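Local coordinates for uncharacterized protein (Bacteroides uniformis, PDB 4JPQ), which is of unknown function but probably binds carbohydrate through a domain of carbohydrate-binding family 9, at residues 24-28 with 53-57; 60-66 with 159-163. All coordinates share one frame. Residue numbers count along the deposited sequence, not the author numbering.

How the contacts relate
Contact 1 and contact 2 lie in series along the chain, their centres about 9 Å apart, and meet through strands 50-57 and 61-70, antiparallel neighbours in one sheet. Arg-54 N lies 2.9 Å from His-65 O and Ala-56 O 2.9 Å from Leu-63 N, distances that fit backbone hydrogen bonds joining the two contacts. Contact 2 extends the sheet to strand 152-162, whereas contact 1 lays helix 23-29 over the face that carries Arg-54, Ala-56, Leu-63 and His-65. The Arg-54 NE to His-65 ND1 hydrogen bond ties the two on that face. A sulfate, probably from the crystallisation liquor, lies about 6 Å from the side chain of Val-163.

Contact 1 (24-28 with 53-57); sequences PSLLD and FRIAH
Residues 24-28 form part of a helix, with Asp-28 N hydrogen-bonded to Pro-24 O at 3.0 Å, and residues 53-57 an extended strand. Their axes cross at 80° and approach to 10.2 Å, Leu-27 and Ala-56 being nearest, with CA atoms 7.9 Å apart. The strand turns Arg-54 and Ala-56 toward the helix and Ile-55 away. Arg-54, p at chi1 and extended (t) from chi2 onward, spans the gap. Its NH1 and NH2 each donate to Asp-28 OD1 at 2.8 Å, so a single carboxylate oxygen takes both bonds of this salt bridge, near the guanidinium plane. Leu-27, in the mt rotamer, lays CB over one guanidinium face, 3.4 Å from Arg-54 CZ, and sets CD2 3.8 Å from Ala-56 CB. The arrangement is a helix packed almost perpendicularly on a sheet and pinned by a buried arginine. Arg-54 NH1 also hydrogen-bonds to Ile-32 O, just beyond helix 23-29, while Pro-24 and Leu-27 reach His-65 on strand 61-70, and Ile-55 packs against Leu-7 and Val-9 of strand 6-11.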
ATOM      1  N   PRO A  24      13.658  -1.130   6.253  1.00 53.19           N
ATOM      2  CA  PRO A  24      13.907   0.277   6.626  1.00 52.74           C
ATOM      3  C   PRO A  24      15.382   0.654   6.618  1.00 51.07           C
ATOM      4  O   PRO A  24      15.739   1.754   6.165  1.00 70.67           O
ATOM      5  CB  PRO A  24      13.295   0.375   8.024  1.00 52.38           C
ATOM      6  CG  PRO A  24      12.161  -0.589   7.961  1.00 49.38           C
ATOM      7  CD  PRO A  24      12.716  -1.762   7.190  1.00 52.50           C
ATOM      8  N   SER A  25      16.210  -0.255   7.114  1.00 47.25           N
ATOM      9  CA  SER A  25      17.665  -0.084   7.098  1.00 49.80           C
ATOM     10  C   SER A  25      18.211  -0.047   5.669  1.00 51.97           C
ATOM     11  O   SER A  25      19.018   0.807   5.329  1.00 52.24           O
ATOM     12  CB  SER A  25      18.317  -1.240   7.835  1.00 48.55           C
ATOM     13  OG  SER A  25      19.712  -1.218   7.666  1.00 59.68           O
ATOM     14  N   LEU A  26      17.740  -0.967   4.837  1.00 55.84           N
ATOM     15  CA  LEU A  26      18.143  -1.023   3.428  1.00 54.37           C
ATOM     16  C   LEU A  26      17.854   0.293   2.717  1.00 55.10           C
ATOM     17  O   LEU A  26      18.712   0.819   2.001  1.00 57.92           O
ATOM     18  CB  LEU A  26      17.407  -2.156   2.707  1.00 50.68           C
ATOM     19  CG  LEU A  26      17.771  -2.446   1.259  1.00 57.50           C
ATOM     20  CD1 LEU A  26      19.229  -2.838   1.151  1.00 66.13           C
ATOM     21  CD2 LEU A  26      16.900  -3.556   0.714  1.00 61.06           C
ATOM     22  N   LEU A  27      16.653   0.819   2.947  1.00 51.13           N
ATOM     23  CA  LEU A  27      16.212   2.057   2.324  1.00 50.01           C
ATOM     24  C   LEU A  27      16.968   3.280   2.833  1.00 53.43           C
ATOM     25  O   LEU A  27      17.313   4.159   2.024  1.00 52.78           O
ATOM     26  CB  LEU A  27      14.702   2.209   2.448  1.00 48.53           C
ATOM     27  CG  LEU A  27      13.888   1.103   1.735  1.00 47.30           C
ATOM     28  CD1 LEU A  27      12.419   1.305   2.024  1.00 42.40           C
ATOM     29  CD2 LEU A  27      14.095   1.059   0.228  1.00 52.03           C
ATOM     30  N   ASP A  28      17.244   3.333   4.143  1.00 53.32           N
ATOM     31  CA  ASP A  28      18.063   4.430   4.712  1.00 54.76           C
ATOM     32  C   ASP A  28      19.497   4.365   4.164  1.00 55.85           C
ATOM     33  O   ASP A  28      20.128   5.410   3.956  1.00 54.18           O
ATOM     34  CB  ASP A  28      18.087   4.402   6.248  1.00 58.45           C
ATOM     35  CG  ASP A  28      16.762   4.802   6.882  1.00 64.63           C
ATOM     36  OD1 ASP A  28      15.847   5.298   6.189  1.00 66.97           O
ATOM     37  OD2 ASP A  28      16.627   4.615   8.109  1.00 67.51           O
ATOM     38  N   PHE A  53       5.278   7.751   3.158  1.00 43.50           N
ATOM     39  CA  PHE A  53       5.697   6.479   2.593  1.00 46.87           C
ATOM     40  C   PHE A  53       6.912   6.638   1.679  1.00 50.58           C
ATOM     41  O   PHE A  53       7.307   7.748   1.371  1.00 56.68           O
ATOM     42  CB  PHE A  53       4.544   5.847   1.811  1.00 47.23           C
ATOM     43  CG  PHE A  53       4.278   6.501   0.480  1.00 45.15           C
ATOM     44  CD1 PHE A  53       3.603   7.708   0.410  1.00 46.73           C
ATOM     45  CD2 PHE A  53       4.710   5.903  -0.707  1.00 47.75           C
ATOM     46  CE1 PHE A  53       3.359   8.319  -0.817  1.00 54.73           C
ATOM     47  CE2 PHE A  53       4.469   6.501  -1.935  1.00 49.53           C
ATOM     48  CZ  PHE A  53       3.792   7.713  -1.992  1.00 56.22           C
ATOM     49  N   ARG A  54       7.492   5.514   1.266  1.00 45.49           N
ATOM     50  CA  ARG A  54       8.583   5.519   0.295  1.00 45.60           C
ATOM     51  C   ARG A  54       8.650   4.187  -0.410  1.00 47.09           C
ATOM     52  O   ARG A  54       8.224   3.165   0.122  1.00 45.56           O
ATOM     53  CB  ARG A  54       9.927   5.875   0.899  1.00 44.73           C
ATOM     54  CG  ARG A  54      10.380   4.956   2.003  1.00 45.33           C
ATOM     55  CD  ARG A  54      11.741   5.366   2.500  1.00 43.70           C
ATOM     56  NE  ARG A  54      12.145   4.545   3.633  1.00 45.13           N
ATOM     57  CZ  ARG A  54      13.285   4.692   4.315  1.00 56.28           C
ATOM     58  NH1 ARG A  54      14.208   5.599   3.975  1.00 58.90           N
ATOM     59  NH2 ARG A  54      13.537   3.883   5.341  1.00 56.71           N
ATOM     60  N   ILE A  55       9.207   4.231  -1.611  1.00 51.26           N
ATOM     61  CA  ILE A  55       9.208   3.102  -2.494  1.00 46.48           C
ATOM     62  C   ILE A  55      10.514   2.970  -3.288  1.00 45.06           C
ATOM     63  O   ILE A  55      11.130   3.963  -3.671  1.00 49.09           O
ATOM     64  CB  ILE A  55       7.955   3.191  -3.412  1.00 50.31           C
ATOM     65  CG1 ILE A  55       7.779   1.895  -4.231  1.00 48.34           C
ATOM     66  CG2 ILE A  55       7.982   4.454  -4.295  1.00 50.92           C
ATOM     67  CD1 ILE A  55       6.507   1.846  -5.032  1.00 45.65           C
ATOM     68  N   ALA A  56      10.899   1.723  -3.537  1.00 42.89           N
ATOM     69  CA  ALA A  56      12.090   1.382  -4.329  1.00 47.25           C
ATOM     70  C   ALA A  56      11.909  -0.010  -4.915  1.00 43.22           C
ATOM     71  O   ALA A  56      10.863  -0.626  -4.685  1.00 43.55           O
ATOM     72  CB  ALA A  56      13.314   1.423  -3.456  1.00 49.69           C
ATOM     73  N   HIS A  57      12.893  -0.499  -5.670  1.00 45.90           N
ATOM     74  CA  HIS A  57      12.798  -1.845  -6.237  1.00 48.28           C
ATOM     75  C   HIS A  57      14.124  -2.548  -6.392  1.00 47.71           C
ATOM     76  O   HIS A  57      15.160  -1.910  -6.532  1.00 52.05           O
ATOM     77  CB  HIS A  57      12.055  -1.828  -7.586  1.00 54.16           C
ATOM     78  CG  HIS A  57      12.838  -1.242  -8.723  1.00 64.07           C
ATOM     79  ND1 HIS A  57      13.352  -2.010  -9.746  1.00 68.83           N
ATOM     80  CD2 HIS A  57      13.182   0.038  -9.006  1.00 67.93           C
ATOM     81  CE1 HIS A  57      13.968  -1.229 -10.614  1.00 77.65           C
ATOM     82  NE2 HIS A  57      13.885   0.018 -10.185  1.00 76.77           N
TER

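Contact 2 (60-66 with 159-163); sequences REILLHY and MVIPV
Met-159 (selenomethionine), Ile-161 and Leu-64 bury the most surface where strands 61-66 and 159-162 pair antiparallel, their axes 4.5 Å apart at 165°. The hydrogen-bonded pairs are Leu-64 with Met-159 (Leu-64 N to Met-159 O 2.9 Å, Met-159 N to Leu-64 O 3.1 Å) and Ile-62 with Ile-161 (Ile-62 N to Ile-161 O 2.9 Å, Ile-161 N to Ile-62 O 2.8 Å). Leu-63 with Val-160 and Glu-61 with Pro-162 are non-hydrogen-bonded; Val-163 N donates to Arg-60 O at 2.9 Å. On the face of Leu-64, Ile-62 and Ile-161 (all mt), Leu-64 CD1 lies 3.9 Å from Met-159 CE and 4.2 Å from Ile-161 CD1; Met-159 CE is 3.7 Å from Tyr-66 CE1. On the more polar face, Leu-63 CD2 meets Val-160 CG1 at 3.7 Å, and Glu-61 OE2 is hydrogen-bonded to Ser-17 OG. The pairing is consistent with a family 9 beta-sandwich: Leu-64 and Ile-161 pack on Phe-92 of strand 89-95, Leu-63 and Val-160 on Leu-26 and Val-23 of helix 23-29.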
ATOM      1  N   ARG A  60      13.350  -7.535  -9.236  1.00 65.63           N
ATOM      2  CA  ARG A  60      12.395  -8.626  -9.034  1.00 71.87           C
ATOM      3  C   ARG A  60      11.283  -8.254  -8.038  1.00 59.23           C
ATOM      4  O   ARG A  60      10.251  -8.912  -8.037  1.00 59.79           O
ATOM      5  CB  ARG A  60      13.105  -9.887  -8.502  1.00 92.59           C
ATOM      6  CG  ARG A  60      14.383 -10.305  -9.248  1.00118.03           C
ATOM      7  CD  ARG A  60      15.022 -11.557  -8.660  1.00130.28           C
ATOM      8  NE  ARG A  60      15.239 -11.439  -7.207  1.00147.97           N
ATOM      9  CZ  ARG A  60      15.729 -12.402  -6.424  1.00149.87           C
ATOM     10  NH1 ARG A  60      16.121 -13.578  -6.928  1.00163.84           N
ATOM     11  NH2 ARG A  60      15.853 -12.175  -5.114  1.00143.88           N
ATOM     12  N   GLU A  61      11.483  -7.240  -7.183  1.00 58.33           N
ATOM     13  CA  GLU A  61      10.520  -6.904  -6.105  1.00 57.26           C
ATOM     14  C   GLU A  61      10.339  -5.414  -5.860  1.00 51.52           C
ATOM     15  O   GLU A  61      11.290  -4.656  -6.013  1.00 46.02           O
ATOM     16  CB  GLU A  61      11.031  -7.508  -4.788  1.00 54.69           C
ATOM     17  CG  GLU A  61      11.153  -9.028  -4.766  1.00 62.73           C
ATOM     18  CD  GLU A  61      12.393  -9.502  -4.069  1.00 76.13           C
ATOM     19  OE1 GLU A  61      13.510  -9.230  -4.570  1.00 76.89           O
ATOM     20  OE2 GLU A  61      12.235 -10.150  -3.026  1.00 90.86           O
ATOM     21  N   ILE A  62       9.130  -5.026  -5.448  1.00 49.65           N
ATOM     22  CA  ILE A  62       8.806  -3.652  -5.060  1.00 51.36           C
ATOM     23  C   ILE A  62       8.877  -3.620  -3.538  1.00 58.27           C
ATOM     24  O   ILE A  62       8.288  -4.484  -2.880  1.00 54.41           O
ATOM     25  CB  ILE A  62       7.378  -3.225  -5.457  1.00 49.21           C
ATOM     26  CG1 ILE A  62       7.208  -3.301  -6.970  1.00 53.84           C
ATOM     27  CG2 ILE A  62       7.090  -1.800  -4.969  1.00 49.81           C
ATOM     28  CD1 ILE A  62       5.788  -3.073  -7.448  1.00 60.15           C
ATOM     29  N   LEU A  63       9.546  -2.595  -3.010  1.00 51.99           N
ATOM     30  CA  LEU A  63       9.748  -2.388  -1.594  1.00 43.91           C
ATOM     31  C   LEU A  63       8.986  -1.143  -1.157  1.00 47.43           C
ATOM     32  O   LEU A  63       9.272  -0.050  -1.650  1.00 47.76           O
ATOM     33  CB  LEU A  63      11.238  -2.171  -1.328  1.00 46.47           C
ATOM     34  CG  LEU A  63      12.206  -3.230  -1.844  1.00 50.82           C
ATOM     35  CD1 LEU A  63      13.619  -2.855  -1.441  1.00 52.64           C
ATOM     36  CD2 LEU A  63      11.858  -4.616  -1.324  1.00 55.39           C
ATOM     37  N   LEU A  64       8.034  -1.309  -0.233  1.00 47.00           N
ATOM     38  CA  LEU A  64       7.230  -0.209   0.334  1.00 43.45           C
ATOM     39  C   LEU A  64       7.437  -0.096   1.826  1.00 43.72           C
ATOM     40  O   LEU A  64       7.460  -1.117   2.507  1.00 45.33           O
ATOM     41  CB  LEU A  64       5.741  -0.466   0.169  1.00 46.15           C
ATOM     42  CG  LEU A  64       5.086  -0.364  -1.173  1.00 52.68           C
ATOM     43  CD1 LEU A  64       3.634  -0.787  -1.035  1.00 65.72           C
ATOM     44  CD2 LEU A  64       5.186   1.057  -1.691  1.00 69.79           C
ATOM     45  N   HIS A  65       7.511   1.145   2.314  1.00 38.00           N
ATOM     46  CA  HIS A  65       7.684   1.451   3.715  1.00 42.76           C
ATOM     47  C   HIS A  65       6.793   2.642   4.040  1.00 46.29           C
ATOM     48  O   HIS A  65       6.983   3.705   3.471  1.00 46.37           O
ATOM     49  CB  HIS A  65       9.163   1.747   4.011  1.00 47.93           C
ATOM     50  CG  HIS A  65       9.450   2.045   5.450  1.00 50.51           C
ATOM     51  ND1 HIS A  65      10.285   3.063   5.854  1.00 54.61           N
ATOM     52  CD2 HIS A  65       8.970   1.489   6.582  1.00 53.57           C
ATOM     53  CE1 HIS A  65      10.327   3.105   7.171  1.00 56.39           C
ATOM     54  NE2 HIS A  65       9.542   2.157   7.638  1.00 53.07           N
ATOM     55  N   TYR A  66       5.806   2.425   4.908  1.00 45.19           N
ATOM     56  CA  TYR A  66       4.878   3.441   5.378  1.00 39.91           C
ATOM     57  C   TYR A  66       5.193   3.789   6.818  1.00 44.05           C
ATOM     58  O   TYR A  66       5.514   2.891   7.606  1.00 42.46           O
ATOM     59  CB  TYR A  66       3.449   2.888   5.395  1.00 43.23           C
ATOM     60  CG  TYR A  66       2.829   2.597   4.062  1.00 41.35           C
ATOM     61  CD1 TYR A  66       2.977   1.342   3.464  1.00 41.98           C
ATOM     62  CD2 TYR A  66       2.039   3.557   3.409  1.00 36.07           C
ATOM     63  CE1 TYR A  66       2.381   1.054   2.237  1.00 41.78           C
ATOM     64  CE2 TYR A  66       1.438   3.278   2.184  1.00 35.57           C
ATOM     65  CZ  TYR A  66       1.609   2.027   1.606  1.00 40.32           C
ATOM     66  OH  TYR A  66       1.035   1.733   0.400  1.00 51.53           O
HETATM   67  N   MSE A 159       5.994  -3.749   3.041  1.00 40.44           N
HETATM   68  CA  MSE A 159       5.529  -4.767   2.115  1.00 47.52           C
HETATM   69  C   MSE A 159       6.620  -4.968   1.097  1.00 45.35           C
HETATM   70  O   MSE A 159       7.138  -3.992   0.539  1.00 46.63           O
HETATM   71  CB  MSE A 159       4.254  -4.334   1.373  1.00 50.31           C
HETATM   72  CG  MSE A 159       3.026  -4.369   2.268  1.00 47.82           C
HETATM   73 SE   MSE A 159       1.417  -4.144   1.165  0.75 35.35          SE
HETATM   74  CE  MSE A 159       0.953  -2.247   1.469  1.00 42.33           C
ATOM     75  N   VAL A 160       6.984  -6.225   0.861  1.00 44.88           N
ATOM     76  CA  VAL A 160       7.948  -6.618  -0.180  1.00 47.47           C
ATOM     77  C   VAL A 160       7.094  -7.401  -1.190  1.00 47.96           C
ATOM     78  O   VAL A 160       6.692  -8.531  -0.917  1.00 52.77           O
ATOM     79  CB  VAL A 160       9.083  -7.476   0.386  1.00 49.15           C
ATOM     80  CG1 VAL A 160      10.082  -7.849  -0.701  1.00 53.38           C
ATOM     81  CG2 VAL A 160       9.770  -6.743   1.522  1.00 61.63           C
ATOM     82  N   ILE A 161       6.776  -6.770  -2.317  1.00 46.29           N
ATOM     83  CA  ILE A 161       5.872  -7.339  -3.325  1.00 47.38           C
ATOM     84  C   ILE A 161       6.667  -7.919  -4.504  1.00 45.43           C
ATOM     85  O   ILE A 161       7.162  -7.153  -5.332  1.00 48.55           O
ATOM     86  CB  ILE A 161       4.871  -6.263  -3.815  1.00 47.71           C
ATOM     87  CG1 ILE A 161       4.028  -5.746  -2.641  1.00 46.10           C
ATOM     88  CG2 ILE A 161       3.954  -6.820  -4.902  1.00 53.75           C
ATOM     89  CD1 ILE A 161       3.237  -4.490  -2.949  1.00 52.06           C
ATOM     90  N   PRO A 162       6.812  -9.264  -4.577  1.00 50.55           N
ATOM     91  CA  PRO A 162       7.520  -9.815  -5.738  1.00 53.17           C
ATOM     92  C   PRO A 162       6.723  -9.627  -7.020  1.00 56.47           C
ATOM     93  O   PRO A 162       5.491  -9.605  -6.996  1.00 51.81           O
ATOM     94  CB  PRO A 162       7.644 -11.315  -5.413  1.00 51.42           C
ATOM     95  CG  PRO A 162       7.435 -11.394  -3.952  1.00 58.28           C
ATOM     96  CD  PRO A 162       6.377 -10.363  -3.696  1.00 52.42           C
ATOM     97  N   VAL A 163       7.440  -9.535  -8.127  1.00 63.81           N
ATOM     98  CA  VAL A 163       6.846  -9.366  -9.450  1.00 59.76           C
ATOM     99  C   VAL A 163       5.822 -10.500  -9.768  1.00 54.86           C
ATOM    100  O   VAL A 163       4.800 -10.263 -10.413  1.00 54.95           O
ATOM    101  CB  VAL A 163       7.985  -9.218 -10.487  1.00 69.41           C
ATOM    102  CG1 VAL A 163       8.669 -10.561 -10.775  1.00 82.27           C
ATOM    103  CG2 VAL A 163       7.480  -8.588 -11.746  1.00 79.90           C
TER